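Peptide ABC transporter, peptide-binding protein (Thermus thermophilus, PDB 2D5W) binds oligopeptides, here holding a pentapeptide, and probably delivers them to an ABC transporter for uptake across the membrane. Local coordinates at residues Gln52-Leu57 and Pro575-Trp580; Asn120-Glu125 and Tyr481-Thr486; Gln315-Lys318 and Leu322-Lys325; Lys342-Gly347 and Arg418-Gln423. All blocks are in the same frame, centred on the assembly; numbering follows the deposited sequence.

Interaction 1: Gln52-Leu57 and Pro575-Trp580; sequences QNFPVL and PGWNAW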
loop_
_atom_site.group_PDB
_atom_site.type_symbol
_atom_site.label_atom_id
_atom_site.label_comp_id
_atom_site.label_asym_id
_atom_site.label_seq_id
_atom_site.Cartn_x
_atom_site.Cartn_y
_atom_site.Cartn_z
ATOM N N GLN A 52 -12.018 2.267 -14.822
ATOM C CA GLN A 52 -13.383 1.760 -14.878
ATOM C C GLN A 52 -13.482 0.379 -14.255
ATOM O O GLN A 52 -12.580 -0.454 -14.405
ATOM C CB GLN A 52 -13.858 1.631 -16.322
ATOM C CG GLN A 52 -13.633 2.837 -17.196
ATOM C CD GLN A 52 -13.930 2.533 -18.648
ATOM O OE1 GLN A 52 -13.423 1.557 -19.203
ATOM N NE2 GLN A 52 -14.751 3.366 -19.275
ATOM N N ASN A 53 -14.585 0.136 -13.557
ATOM C CA ASN A 53 -14.819 -1.178 -12.986
ATOM C C ASN A 53 -15.111 -2.087 -14.172
ATOM O O ASN A 53 -15.715 -1.654 -15.156
ATOM C CB ASN A 53 -16.060 -1.199 -12.088
ATOM C CG ASN A 53 -15.847 -0.507 -10.763
ATOM O OD1 ASN A 53 -14.739 -0.480 -10.232
ATOM N ND2 ASN A 53 -16.922 0.035 -10.203
ATOM N N PHE A 54 -14.674 -3.335 -14.094
ATOM C CA PHE A 54 -14.974 -4.281 -15.153
ATOM C C PHE A 54 -15.088 -5.659 -14.521
ATOM O O PHE A 54 -14.467 -5.943 -13.500
ATOM C CB PHE A 54 -13.927 -4.232 -16.285
ATOM C CG PHE A 54 -12.591 -4.821 -15.933
ATOM C CD1 PHE A 54 -11.678 -4.124 -15.149
ATOM C CD2 PHE A 54 -12.232 -6.072 -16.424
ATOM C CE1 PHE A 54 -10.423 -4.666 -14.864
ATOM C CE2 PHE A 54 -10.987 -6.622 -16.145
ATOM C CZ PHE A 54 -10.079 -5.918 -15.363
ATOM N N PRO A 55 -15.911 -6.534 -15.106
ATOM C CA PRO A 55 -16.047 -7.859 -14.506
ATOM C C PRO A 55 -14.874 -8.797 -14.738
ATOM O O PRO A 55 -14.315 -8.843 -15.827
ATOM C CB PRO A 55 -17.337 -8.380 -15.130
ATOM C CG PRO A 55 -17.278 -7.812 -16.513
ATOM C CD PRO A 55 -16.765 -6.395 -16.301
ATOM N N VAL A 56 -14.489 -9.520 -13.690
ATOM C CA VAL A 56 -13.425 -10.504 -13.808
ATOM C C VAL A 56 -14.056 -11.835 -13.396
ATOM O O VAL A 56 -14.599 -12.531 -14.254
ATOM C CB VAL A 56 -12.188 -10.142 -12.947
ATOM C CG1 VAL A 56 -11.111 -11.216 -13.101
ATOM C CG2 VAL A 56 -11.633 -8.789 -13.398
ATOM N N LEU A 57 -14.039 -12.192 -12.115
ATOM C CA LEU A 57 -14.662 -13.454 -11.728
ATOM C C LEU A 57 -16.173 -13.341 -11.515
ATOM O O LEU A 57 -16.850 -14.356 -11.341
ATOM C CB LEU A 57 -13.983 -14.047 -10.490
ATOM C CG LEU A 57 -12.532 -14.485 -10.728
ATOM C CD1 LEU A 57 -12.014 -15.228 -9.508
ATOM C CD2 LEU A 57 -12.449 -15.375 -11.963
ATOM N N PRO A 575 0.928 -2.471 -12.805
ATOM C CA PRO A 575 0.647 -3.411 -13.888
ATOM C C PRO A 575 0.192 -4.743 -13.314
ATOM O O PRO A 575 0.270 -4.957 -12.104
ATOM C CB PRO A 575 1.992 -3.520 -14.593
ATOM C CG PRO A 575 2.955 -3.406 -13.460
ATOM C CD PRO A 575 2.380 -2.288 -12.626
ATOM N N GLY A 576 -0.302 -5.624 -14.179
ATOM C CA GLY A 576 -0.720 -6.939 -13.733
ATOM C C GLY A 576 -2.179 -7.126 -13.364
ATOM O O GLY A 576 -2.564 -8.206 -12.916
ATOM N N TRP A 577 -2.990 -6.090 -13.556
ATOM C CA TRP A 577 -4.416 -6.140 -13.241
ATOM C C TRP A 577 -5.199 -6.860 -14.345
ATOM O O TRP A 577 -6.396 -7.122 -14.208
ATOM C CB TRP A 577 -4.948 -4.714 -13.074
ATOM C CG TRP A 577 -4.595 -3.851 -14.241
ATOM C CD1 TRP A 577 -3.433 -3.157 -14.433
ATOM C CD2 TRP A 577 -5.356 -3.694 -15.442
ATOM N NE1 TRP A 577 -3.421 -2.586 -15.684
ATOM C CE2 TRP A 577 -4.591 -2.902 -16.324
ATOM C CE3 TRP A 577 -6.611 -4.154 -15.861
ATOM C CZ2 TRP A 577 -5.043 -2.559 -17.605
ATOM C CZ3 TRP A 577 -7.057 -3.814 -17.132
ATOM C CH2 TRP A 577 -6.273 -3.025 -17.987
ATOM N N ASN A 578 -4.507 -7.169 -15.438
ATOM C CA ASN A 578 -5.075 -7.849 -16.607
ATOM C C ASN A 578 -4.056 -8.909 -17.010
ATOM O O ASN A 578 -3.811 -9.137 -18.196
ATOM C CB ASN A 578 -5.228 -6.841 -17.747
ATOM C CG ASN A 578 -3.888 -6.263 -18.192
ATOM O OD1 ASN A 578 -2.945 -6.178 -17.402
ATOM N ND2 ASN A 578 -3.800 -5.859 -19.455
ATOM N N ALA A 579 -3.482 -9.569 -16.011
ATOM C CA ALA A 579 -2.425 -10.548 -16.228
ATOM C C ALA A 579 -2.673 -11.658 -17.239
ATOM O O ALA A 579 -1.719 -12.196 -17.803
ATOM C CB ALA A 579 -2.002 -11.149 -14.891
ATOM N N TRP A 580 -3.934 -11.999 -17.475
ATOM C CA TRP A 580 -4.267 -13.060 -18.420
ATOM C C TRP A 580 -4.078 -12.683 -19.888
ATOM O O TRP A 580 -4.110 -13.556 -20.754
ATOM C CB TRP A 580 -5.710 -13.524 -18.198
ATOM C CG TRP A 580 -6.709 -12.418 -18.343
ATOM C CD1 TRP A 580 -7.328 -12.009 -19.491
ATOM C CD2 TRP A 580 -7.156 -11.535 -17.309
ATOM N NE1 TRP A 580 -8.131 -10.924 -19.232
ATOM C CE2 TRP A 580 -8.045 -10.611 -17.901
ATOM C CE3 TRP A 580 -6.890 -11.435 -15.937
ATOM C CZ2 TRP A 580 -8.669 -9.595 -17.166
ATOM C CZ3 TRP A 580 -7.511 -10.426 -15.206
ATOM C CH2 TRP A 580 -8.389 -9.520 -15.824
#
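Phe54 reaches across to two tryptophans of 575-580 with the far end of its ring, and every contact is apolar. Toward Trp577, CE1 and CZ share the work: Phe54 CZ lies 3.9 Å from Trp577 CE3, at the edge of the indole and near its plane. The two six-membered rings stand almost perpendicular, at 84°, with centroids 6.0 Å apart. Toward Trp580 the meeting is edge against edge, Phe54 CE2 and Trp580 CH2 being 3.9 Å apart and each near the plane of the other ring. Phe54 can reach both because its CG sits between the backbone N and the carbonyl carbon (chi1 72°), while the extended backbone aims the side chain at the loop. Strand 53-55 pairs antiparallel with 45-47 as a two-stranded sheet, so the contact fastens this hairpin to the loop between strands 560-561 and 583-584. Were Phe54 shortened to an alanine, the edges of both indoles would probably be left facing a gap. The one aliphatic side chain in the contact is Val56, whose CG2 lies 4.1 Å from Trp580 CH2; its compact branch suits this buried place. Away from Phe54, Trp577 NE1 is hydrogen-bonded to Val564 O.

Interaction 2: Asn120-Glu125 and Tyr481-Thr486; sequences NPDFWE and YKNLNT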
loop_
_atom_site.group_PDB
_atom_site.type_symbol
_atom_site.label_atom_id
_atom_site.label_comp_id
_atom_site.label_asym_id
_atom_site.label_seq_id
_atom_site.Cartn_x
_atom_site.Cartn_y
_atom_site.Cartn_z
ATOM N N ASN A 120 -8.210 -1.939 8.233
ATOM C CA ASN A 120 -9.315 -0.988 8.214
ATOM C C ASN A 120 -10.491 -1.468 9.048
ATOM O O ASN A 120 -11.439 -2.066 8.532
ATOM C CB ASN A 120 -9.768 -0.719 6.772
ATOM C CG ASN A 120 -9.698 -1.952 5.894
ATOM O OD1 ASN A 120 -8.613 -2.457 5.601
ATOM N ND2 ASN A 120 -10.857 -2.442 5.465
ATOM N N PRO A 121 -10.442 -1.205 10.359
ATOM C CA PRO A 121 -11.508 -1.611 11.280
ATOM C C PRO A 121 -12.851 -0.953 10.965
ATOM O O PRO A 121 -13.899 -1.469 11.349
ATOM C CB PRO A 121 -10.966 -1.206 12.649
ATOM C CG PRO A 121 -9.483 -1.228 12.456
ATOM C CD PRO A 121 -9.303 -0.628 11.092
ATOM N N ASP A 122 -12.823 0.186 10.277
ATOM C CA ASP A 122 -14.062 0.869 9.914
ATOM C C ASP A 122 -14.847 0.014 8.923
ATOM O O ASP A 122 -16.045 -0.209 9.101
ATOM C CB ASP A 122 -13.759 2.245 9.308
ATOM C CG ASP A 122 -14.980 2.880 8.662
ATOM O OD1 ASP A 122 -15.271 2.557 7.491
ATOM O OD2 ASP A 122 -15.655 3.688 9.334
ATOM N N PHE A 123 -14.173 -0.462 7.880
ATOM C CA PHE A 123 -14.805 -1.303 6.871
ATOM C C PHE A 123 -15.455 -2.504 7.546
ATOM O O PHE A 123 -16.621 -2.823 7.303
ATOM C CB PHE A 123 -13.755 -1.800 5.868
ATOM C CG PHE A 123 -14.261 -2.851 4.909
ATOM C CD1 PHE A 123 -14.819 -2.490 3.686
ATOM C CD2 PHE A 123 -14.173 -4.206 5.228
ATOM C CE1 PHE A 123 -15.278 -3.458 2.794
ATOM C CE2 PHE A 123 -14.631 -5.182 4.341
ATOM C CZ PHE A 123 -15.185 -4.806 3.122
ATOM N N TRP A 124 -14.691 -3.157 8.413
ATOM C CA TRP A 124 -15.183 -4.345 9.080
ATOM C C TRP A 124 -16.319 -4.134 10.066
ATOM O O TRP A 124 -16.949 -5.092 10.509
ATOM C CB TRP A 124 -14.005 -5.094 9.705
ATOM C CG TRP A 124 -13.215 -5.766 8.625
ATOM C CD1 TRP A 124 -12.000 -5.392 8.123
ATOM C CD2 TRP A 124 -13.661 -6.863 7.822
ATOM N NE1 TRP A 124 -11.668 -6.188 7.050
ATOM C CE2 TRP A 124 -12.671 -7.099 6.845
ATOM C CE3 TRP A 124 -14.809 -7.667 7.834
ATOM C CZ2 TRP A 124 -12.795 -8.111 5.883
ATOM C CZ3 TRP A 124 -14.934 -8.669 6.880
ATOM C CH2 TRP A 124 -13.931 -8.882 5.917
ATOM N N GLU A 125 -16.603 -2.878 10.389
ATOM C CA GLU A 125 -17.703 -2.572 11.289
ATOM C C GLU A 125 -18.987 -2.314 10.507
ATOM O O GLU A 125 -20.071 -2.700 10.944
ATOM C CB GLU A 125 -17.378 -1.335 12.134
ATOM C CG GLU A 125 -16.373 -1.582 13.239
ATOM C CD GLU A 125 -16.936 -2.443 14.356
ATOM O OE1 GLU A 125 -16.155 -2.857 15.237
ATOM O OE2 GLU A 125 -18.160 -2.699 14.356
ATOM N N TYR A 481 -7.767 9.256 14.241
ATOM C CA TYR A 481 -7.571 8.561 15.499
ATOM C C TYR A 481 -8.755 7.598 15.552
ATOM O O TYR A 481 -8.602 6.413 15.850
ATOM C CB TYR A 481 -7.631 9.523 16.683
ATOM C CG TYR A 481 -7.847 8.810 17.998
ATOM C CD1 TYR A 481 -6.858 7.994 18.549
ATOM C CD2 TYR A 481 -9.066 8.912 18.669
ATOM C CE1 TYR A 481 -7.082 7.296 19.740
ATOM C CE2 TYR A 481 -9.299 8.220 19.852
ATOM C CZ TYR A 481 -8.306 7.415 20.381
ATOM O OH TYR A 481 -8.534 6.733 21.554
ATOM N N LYS A 482 -9.934 8.116 15.228
ATOM C CA LYS A 482 -11.148 7.316 15.231
ATOM C C LYS A 482 -12.112 7.769 14.143
ATOM O O LYS A 482 -12.244 8.965 13.877
ATOM C CB LYS A 482 -11.842 7.433 16.591
ATOM C CG LYS A 482 -13.162 6.677 16.698
ATOM C CD LYS A 482 -13.888 7.006 17.997
ATOM C CE LYS A 482 -13.046 6.660 19.216
ATOM N NZ LYS A 482 -13.740 7.020 20.484
ATOM N N ASN A 483 -12.765 6.814 13.491
ATOM C CA ASN A 483 -13.759 7.162 12.489
ATOM C C ASN A 483 -15.030 7.308 13.320
ATOM O O ASN A 483 -15.444 6.369 14.006
ATOM C CB ASN A 483 -13.926 6.053 11.451
ATOM C CG ASN A 483 -14.971 6.397 10.411
ATOM O OD1 ASN A 483 -16.150 6.539 10.733
ATOM N ND2 ASN A 483 -14.545 6.549 9.164
ATOM N N LEU A 484 -15.634 8.487 13.268
ATOM C CA LEU A 484 -16.825 8.770 14.062
ATOM C C LEU A 484 -18.106 8.066 13.633
ATOM O O LEU A 484 -19.072 8.013 14.395
ATOM C CB LEU A 484 -17.062 10.281 14.116
ATOM C CG LEU A 484 -15.875 11.100 14.633
ATOM C CD1 LEU A 484 -16.282 12.559 14.749
ATOM C CD2 LEU A 484 -15.419 10.566 15.982
ATOM N N ASN A 485 -18.124 7.520 12.425
ATOM C CA ASN A 485 -19.318 6.834 11.949
ATOM C C ASN A 485 -19.424 5.425 12.506
ATOM O O ASN A 485 -20.524 4.908 12.696
ATOM C CB ASN A 485 -19.319 6.765 10.425
ATOM C CG ASN A 485 -19.107 8.112 9.791
ATOM O OD1 ASN A 485 -19.678 9.109 10.231
ATOM N ND2 ASN A 485 -18.292 8.154 8.747
ATOM N N THR A 486 -18.278 4.811 12.771
ATOM C CA THR A 486 -18.238 3.445 13.277
ATOM C C THR A 486 -17.597 3.328 14.651
ATOM O O THR A 486 -17.723 2.296 15.311
ATOM C CB THR A 486 -17.451 2.536 12.320
ATOM O OG1 THR A 486 -16.151 3.103 12.097
ATOM C CG2 THR A 486 -18.178 2.398 10.990
#
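Asp122 and Thr486 meet through a hydrogen bond that ties the first turn of helix 121-126 to an Asx turn made by Asn483. The aspartate carries its CG anti to the backbone N, which swings OD2 toward the loop. Thr486 OG1 occupies the position between its backbone N and carbonyl carbon (chi1 54°) and donates to Asp122 OD2 at 2.9 Å, arriving from above the carboxylate plane, 36° out of it. With OG1 placed there, the methyl CG2 also lies against the aspartate, and Thr486 CB packs 3.9 Å from Glu125 CB, one helical turn further on. A threonine suits the place because it offers a donor and an apolar branch together. Asn483 adds no hydrogen bond to the aspartate: its amide crosses the carboxylate with the planes 40° apart, and Asp122 OD2 is 3.0 Å from Asn483 CG. Its OD1 serves the Asx turn, and ND2 makes a weak hydrogen bond with Tyr145 OH. The buried carboxylate has further partners, since Asp122 OD2 is also hydrogen-bonded by Tyr145 OH and Asp122 OD1 forms a salt bridge with Arg126, which would probably stabilise its negative charge. In the Asx turn, Asn483 OD1 accepts from the backbone N of Asn485 at 2.8 Å.

Interaction 3: Gln315-Lys318 and Leu322-Lys325; sequences QVVK and LNDK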
loop_
_atom_site.group_PDB
_atom_site.type_symbol
_atom_site.label_atom_id
_atom_site.label_comp_id
_atom_site.label_asym_id
_atom_site.label_seq_id
_atom_site.Cartn_x
_atom_site.Cartn_y
_atom_site.Cartn_z
ATOM N N GLN A 315 9.333 6.980 26.120
ATOM C CA GLN A 315 10.041 8.133 26.658
ATOM C C GLN A 315 10.948 8.836 25.653
ATOM O O GLN A 315 11.133 10.048 25.737
ATOM C CB GLN A 315 10.831 7.738 27.908
ATOM C CG GLN A 315 11.315 8.931 28.733
ATOM C CD GLN A 315 10.203 9.925 29.053
ATOM O OE1 GLN A 315 9.128 9.548 29.527
ATOM N NE2 GLN A 315 10.462 11.203 28.800
ATOM N N VAL A 316 11.507 8.091 24.704
ATOM C CA VAL A 316 12.374 8.688 23.688
ATOM C C VAL A 316 11.593 9.742 22.900
ATOM O O VAL A 316 12.125 10.795 22.546
ATOM C CB VAL A 316 12.904 7.617 22.709
ATOM C CG1 VAL A 316 13.737 8.273 21.618
ATOM C CG2 VAL A 316 13.733 6.591 23.466
ATOM N N VAL A 317 10.326 9.446 22.635
ATOM C CA VAL A 317 9.455 10.361 21.910
ATOM C C VAL A 317 9.279 11.653 22.705
ATOM O O VAL A 317 9.380 12.751 22.157
ATOM C CB VAL A 317 8.076 9.712 21.654
ATOM C CG1 VAL A 317 7.084 10.742 21.144
ATOM C CG2 VAL A 317 8.228 8.582 20.646
ATOM N N LYS A 318 9.018 11.523 24.002
ATOM C CA LYS A 318 8.844 12.695 24.855
ATOM C C LYS A 318 10.160 13.447 25.026
ATOM O O LYS A 318 10.178 14.674 25.045
ATOM C CB LYS A 318 8.289 12.286 26.222
ATOM C CG LYS A 318 6.876 11.718 26.161
ATOM C CD LYS A 318 6.267 11.549 27.549
ATOM C CE LYS A 318 6.022 12.893 28.225
ATOM N NZ LYS A 318 5.390 12.736 29.570
ATOM N N LEU A 322 8.872 14.819 20.025
ATOM C CA LEU A 322 8.241 14.530 18.741
ATOM C C LEU A 322 6.726 14.694 18.768
ATOM O O LEU A 322 6.094 14.823 17.722
ATOM C CB LEU A 322 8.605 13.118 18.278
ATOM C CG LEU A 322 10.108 12.876 18.107
ATOM C CD1 LEU A 322 10.347 11.478 17.561
ATOM C CD2 LEU A 322 10.689 13.911 17.161
ATOM N N ASN A 323 6.154 14.701 19.968
ATOM C CA ASN A 323 4.715 14.860 20.141
ATOM C C ASN A 323 4.270 16.323 20.048
ATOM O O ASN A 323 3.072 16.612 20.026
ATOM C CB ASN A 323 4.292 14.259 21.485
ATOM C CG ASN A 323 5.091 14.816 22.653
ATOM O OD1 ASN A 323 6.321 14.887 22.607
ATOM N ND2 ASN A 323 4.392 15.204 23.716
ATOM N N ASP A 324 5.231 17.242 19.987
ATOM C CA ASP A 324 4.936 18.674 19.887
ATOM C C ASP A 324 5.057 19.091 18.422
ATOM O O ASP A 324 6.090 18.862 17.797
ATOM C CB ASP A 324 5.929 19.467 20.746
ATOM C CG ASP A 324 5.490 20.898 20.983
ATOM O OD1 ASP A 324 5.309 21.650 20.004
ATOM O OD2 ASP A 324 5.326 21.275 22.163
ATOM N N LYS A 325 4.015 19.708 17.873
ATOM C CA LYS A 325 4.060 20.108 16.472
ATOM C C LYS A 325 5.239 21.020 16.150
ATOM O O LYS A 325 5.739 21.007 15.029
ATOM C CB LYS A 325 2.752 20.787 16.044
ATOM C CG LYS A 325 2.530 22.187 16.590
ATOM C CD LYS A 325 1.269 22.800 15.987
ATOM C CE LYS A 325 1.006 24.190 16.540
ATOM N NZ LYS A 325 -0.252 24.771 15.991
#
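Val317 turns CG1 anti to its backbone N (chi1 169°), which sets this methyl beside the carbonyl carbon and on the side where Leu322 returns. Leu322 has its CG anti to the carbonyl carbon (chi1 -59°), close to its own N, and the two side chains cross at about a right angle. They meet where Val317 CG1 comes 4.0 Å from Leu322 CB, near the base of the leucine rather than at its branched end. The beta-branched valine keeps its methyls close to the helix, and leucine supplies the apolar bulk for a buried position.

The backbones join beside this contact. Leu322 N donates to Val317 O at 3.0 Å, with an N-H...O angle of 149°. Acceptor and donor are five residues apart, a wider spacing than the i to i+4 bond of an alpha-helix, and the bond closes the turn at the C-terminal end of helix 315-320. Asn323 packs on the same helix, its OD1 4.0 Å from Lys318 CA. Two residues after Leu322, Asp324 is the N-cap of helix 325-333, so the turn is a short link between consecutive helices.

The carbonyl of Val317, close to the end of its helix, receives the N-H of Leu322, and the valine and leucine side chains pack beside that bond, which is consistent with a firmly set change of chain direction.

Interaction 4: Lys342-Gly347 and Arg418-Gln423; sequences KAFFDG and RERTQQ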
loop_
_atom_site.group_PDB
_atom_site.type_symbol
_atom_site.label_atom_id
_atom_site.label_comp_id
_atom_site.label_asym_id
_atom_site.label_seq_id
_atom_site.Cartn_x
_atom_site.Cartn_y
_atom_site.Cartn_z
ATOM N N LYS A 342 14.997 19.120 -6.970
ATOM C CA LYS A 342 15.631 19.780 -8.105
ATOM C C LYS A 342 16.884 19.003 -8.511
ATOM O O LYS A 342 17.050 18.628 -9.671
ATOM C CB LYS A 342 16.020 21.215 -7.742
ATOM C CG LYS A 342 16.793 21.932 -8.841
ATOM C CD LYS A 342 17.171 23.346 -8.428
ATOM C CE LYS A 342 18.026 24.022 -9.490
ATOM N NZ LYS A 342 19.311 23.301 -9.711
ATOM N N ALA A 343 17.760 18.750 -7.545
ATOM C CA ALA A 343 19.003 18.039 -7.817
ATOM C C ALA A 343 18.809 16.577 -8.208
ATOM O O ALA A 343 19.451 16.086 -9.133
ATOM C CB ALA A 343 19.920 18.124 -6.601
ATOM N N PHE A 344 17.915 15.889 -7.507
ATOM C CA PHE A 344 17.668 14.470 -7.745
ATOM C C PHE A 344 16.759 14.132 -8.920
ATOM O O PHE A 344 16.994 13.147 -9.623
ATOM C CB PHE A 344 17.045 13.831 -6.494
ATOM C CG PHE A 344 18.010 13.586 -5.361
ATOM C CD1 PHE A 344 19.113 14.408 -5.149
ATOM C CD2 PHE A 344 17.773 12.544 -4.465
ATOM C CE1 PHE A 344 19.965 14.192 -4.058
ATOM C CE2 PHE A 344 18.616 12.324 -3.376
ATOM C CZ PHE A 344 19.714 13.149 -3.173
ATOM N N PHE A 345 15.722 14.938 -9.131
ATOM C CA PHE A 345 14.741 14.651 -10.174
ATOM C C PHE A 345 14.454 15.793 -11.141
ATOM O O PHE A 345 13.489 15.715 -11.904
ATOM C CB PHE A 345 13.408 14.260 -9.519
ATOM C CG PHE A 345 13.545 13.318 -8.347
ATOM C CD1 PHE A 345 13.064 13.674 -7.085
ATOM C CD2 PHE A 345 14.120 12.061 -8.508
ATOM C CE1 PHE A 345 13.152 12.790 -6.007
ATOM C CE2 PHE A 345 14.211 11.171 -7.437
ATOM C CZ PHE A 345 13.727 11.537 -6.185
ATOM N N ASP A 346 15.274 16.839 -11.115
ATOM C CA ASP A 346 15.051 18.007 -11.966
ATOM C C ASP A 346 13.653 18.569 -11.714
ATOM O O ASP A 346 13.017 19.124 -12.614
ATOM C CB ASP A 346 15.218 17.658 -13.447
ATOM C CG ASP A 346 16.670 17.497 -13.846
ATOM O OD1 ASP A 346 17.499 18.326 -13.413
ATOM O OD2 ASP A 346 16.981 16.551 -14.600
ATOM N N GLY A 347 13.184 18.405 -10.477
ATOM C CA GLY A 347 11.877 18.900 -10.075
ATOM C C GLY A 347 10.672 18.183 -10.651
ATOM O O GLY A 347 9.534 18.578 -10.387
ATOM N N ARG A 418 16.895 6.727 -1.504
ATOM C CA ARG A 418 16.540 6.992 -0.113
ATOM C C ARG A 418 17.790 7.067 0.762
ATOM O O ARG A 418 17.850 7.863 1.701
ATOM C CB ARG A 418 15.590 5.914 0.407
ATOM C CG ARG A 418 14.168 6.113 -0.068
ATOM C CD ARG A 418 13.290 4.940 0.284
ATOM N NE ARG A 418 11.901 5.210 -0.058
ATOM C CZ ARG A 418 10.947 4.287 -0.096
ATOM N NH1 ARG A 418 11.231 3.021 0.188
ATOM N NH2 ARG A 418 9.711 4.635 -0.422
ATOM N N GLU A 419 18.786 6.235 0.469
ATOM C CA GLU A 419 20.022 6.265 1.237
ATOM C C GLU A 419 20.703 7.614 0.987
ATOM O O GLU A 419 21.272 8.211 1.903
ATOM C CB GLU A 419 20.906 5.073 0.837
ATOM C CG GLU A 419 20.257 3.742 1.242
ATOM C CD GLU A 419 20.965 2.502 0.724
ATOM O OE1 GLU A 419 21.443 2.516 -0.428
ATOM O OE2 GLU A 419 21.013 1.496 1.468
ATOM N N ARG A 420 20.618 8.105 -0.246
ATOM C CA ARG A 420 21.188 9.403 -0.596
ATOM C C ARG A 420 20.392 10.515 0.094
ATOM O O ARG A 420 20.957 11.510 0.559
ATOM C CB ARG A 420 21.153 9.602 -2.114
ATOM C CG ARG A 420 22.180 8.761 -2.879
ATOM C CD ARG A 420 21.869 8.733 -4.372
ATOM N NE ARG A 420 21.727 10.081 -4.912
ATOM C CZ ARG A 420 20.954 10.400 -5.945
ATOM N NH1 ARG A 420 20.887 11.658 -6.358
ATOM N NH2 ARG A 420 20.239 9.467 -6.561
ATOM N N THR A 421 19.075 10.340 0.164
ATOM C CA THR A 421 18.204 11.320 0.808
ATOM C C THR A 421 18.563 11.480 2.285
ATOM O O THR A 421 18.659 12.600 2.792
ATOM C CB THR A 421 16.725 10.900 0.680
ATOM O OG1 THR A 421 16.352 10.925 -0.702
ATOM C CG2 THR A 421 15.818 11.847 1.455
ATOM N N GLN A 422 18.771 10.362 2.972
ATOM C CA GLN A 422 19.126 10.412 4.384
ATOM C C GLN A 422 20.398 11.228 4.588
ATOM O O GLN A 422 20.462 12.065 5.487
ATOM C CB GLN A 422 19.325 9.001 4.941
ATOM C CG GLN A 422 18.050 8.179 5.042
ATOM C CD GLN A 422 18.313 6.781 5.568
ATOM O OE1 GLN A 422 19.187 6.076 5.066
ATOM N NE2 GLN A 422 17.559 6.373 6.583
ATOM N N GLN A 423 21.402 10.983 3.749
ATOM C CA GLN A 423 22.684 11.688 3.815
ATOM C C GLN A 423 22.526 13.175 3.531
ATOM O O GLN A 423 23.139 14.025 4.184
ATOM C CB GLN A 423 23.664 11.115 2.787
ATOM C CG GLN A 423 24.219 9.752 3.108
ATOM C CD GLN A 423 25.188 9.266 2.046
ATOM O OE1 GLN A 423 25.915 8.301 2.258
ATOM N NE2 GLN A 423 25.184 9.925 0.886
HETATM O O HOH W 1 19.285 11.586 -8.623
#
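Phe344 and Thr421 mark the closest backbone approach, their CA atoms 9.1 Å apart, so the direct contacts are made by side chains of helices 337-345 and 416-431. Phe344 stands in the last turns of its helix; beyond it, Asp346 leaves helical geometry with positive phi. Arg420, coming from the opposite direction, bends at chi3 (53°), which folds its guanidinium flat over one face of the ring, the planes 28° apart. This is a cation-pi contact: Arg420 CZ lies 4.0 Å from the ring centroid and 11° off its normal, while NH1 sits over the ring centre, 3.5 Å from Phe344 CD1. A water fastens the same nitrogen to the backbone, accepting from Arg420 NH1 at 2.8 Å and donating to Phe344 O at 2.9 Å. From the other side of the ring plane Thr421 OG1 approaches obliquely, 3.8 Å from Phe344 CE2, although its hydrogen bond goes to Val417 O. A leucine in place of Phe344 would probably deprive the guanidinium of its flat aromatic seat and let it turn more freely. The arrangement is an arginine-aromatic stack between two helices; the second, 416-431, also carries Arg418, which binds the backbone of the bound peptide.

The four contacts do not touch one another. Interaction 1 joins residues 518 positions apart and encloses the other three along the chain; interaction 2 in turn encloses interactions 3 and 4, which follow one another in series. Interactions 2 and 4 lie on opposite sides of the chain's centre, their centres 37 Å apart, yet each has a segment residue that reaches the peptide, though not one that takes part in the contact itself: Asn120 packs on an apolar side chain of the peptide, and Arg418 binds its backbone. Interaction 3 sits about 13 Å from interaction 2 and about 14 Å from interaction 4 between nearest atoms. Interaction 1 is farthest from interaction 3, at 45 Å between centres.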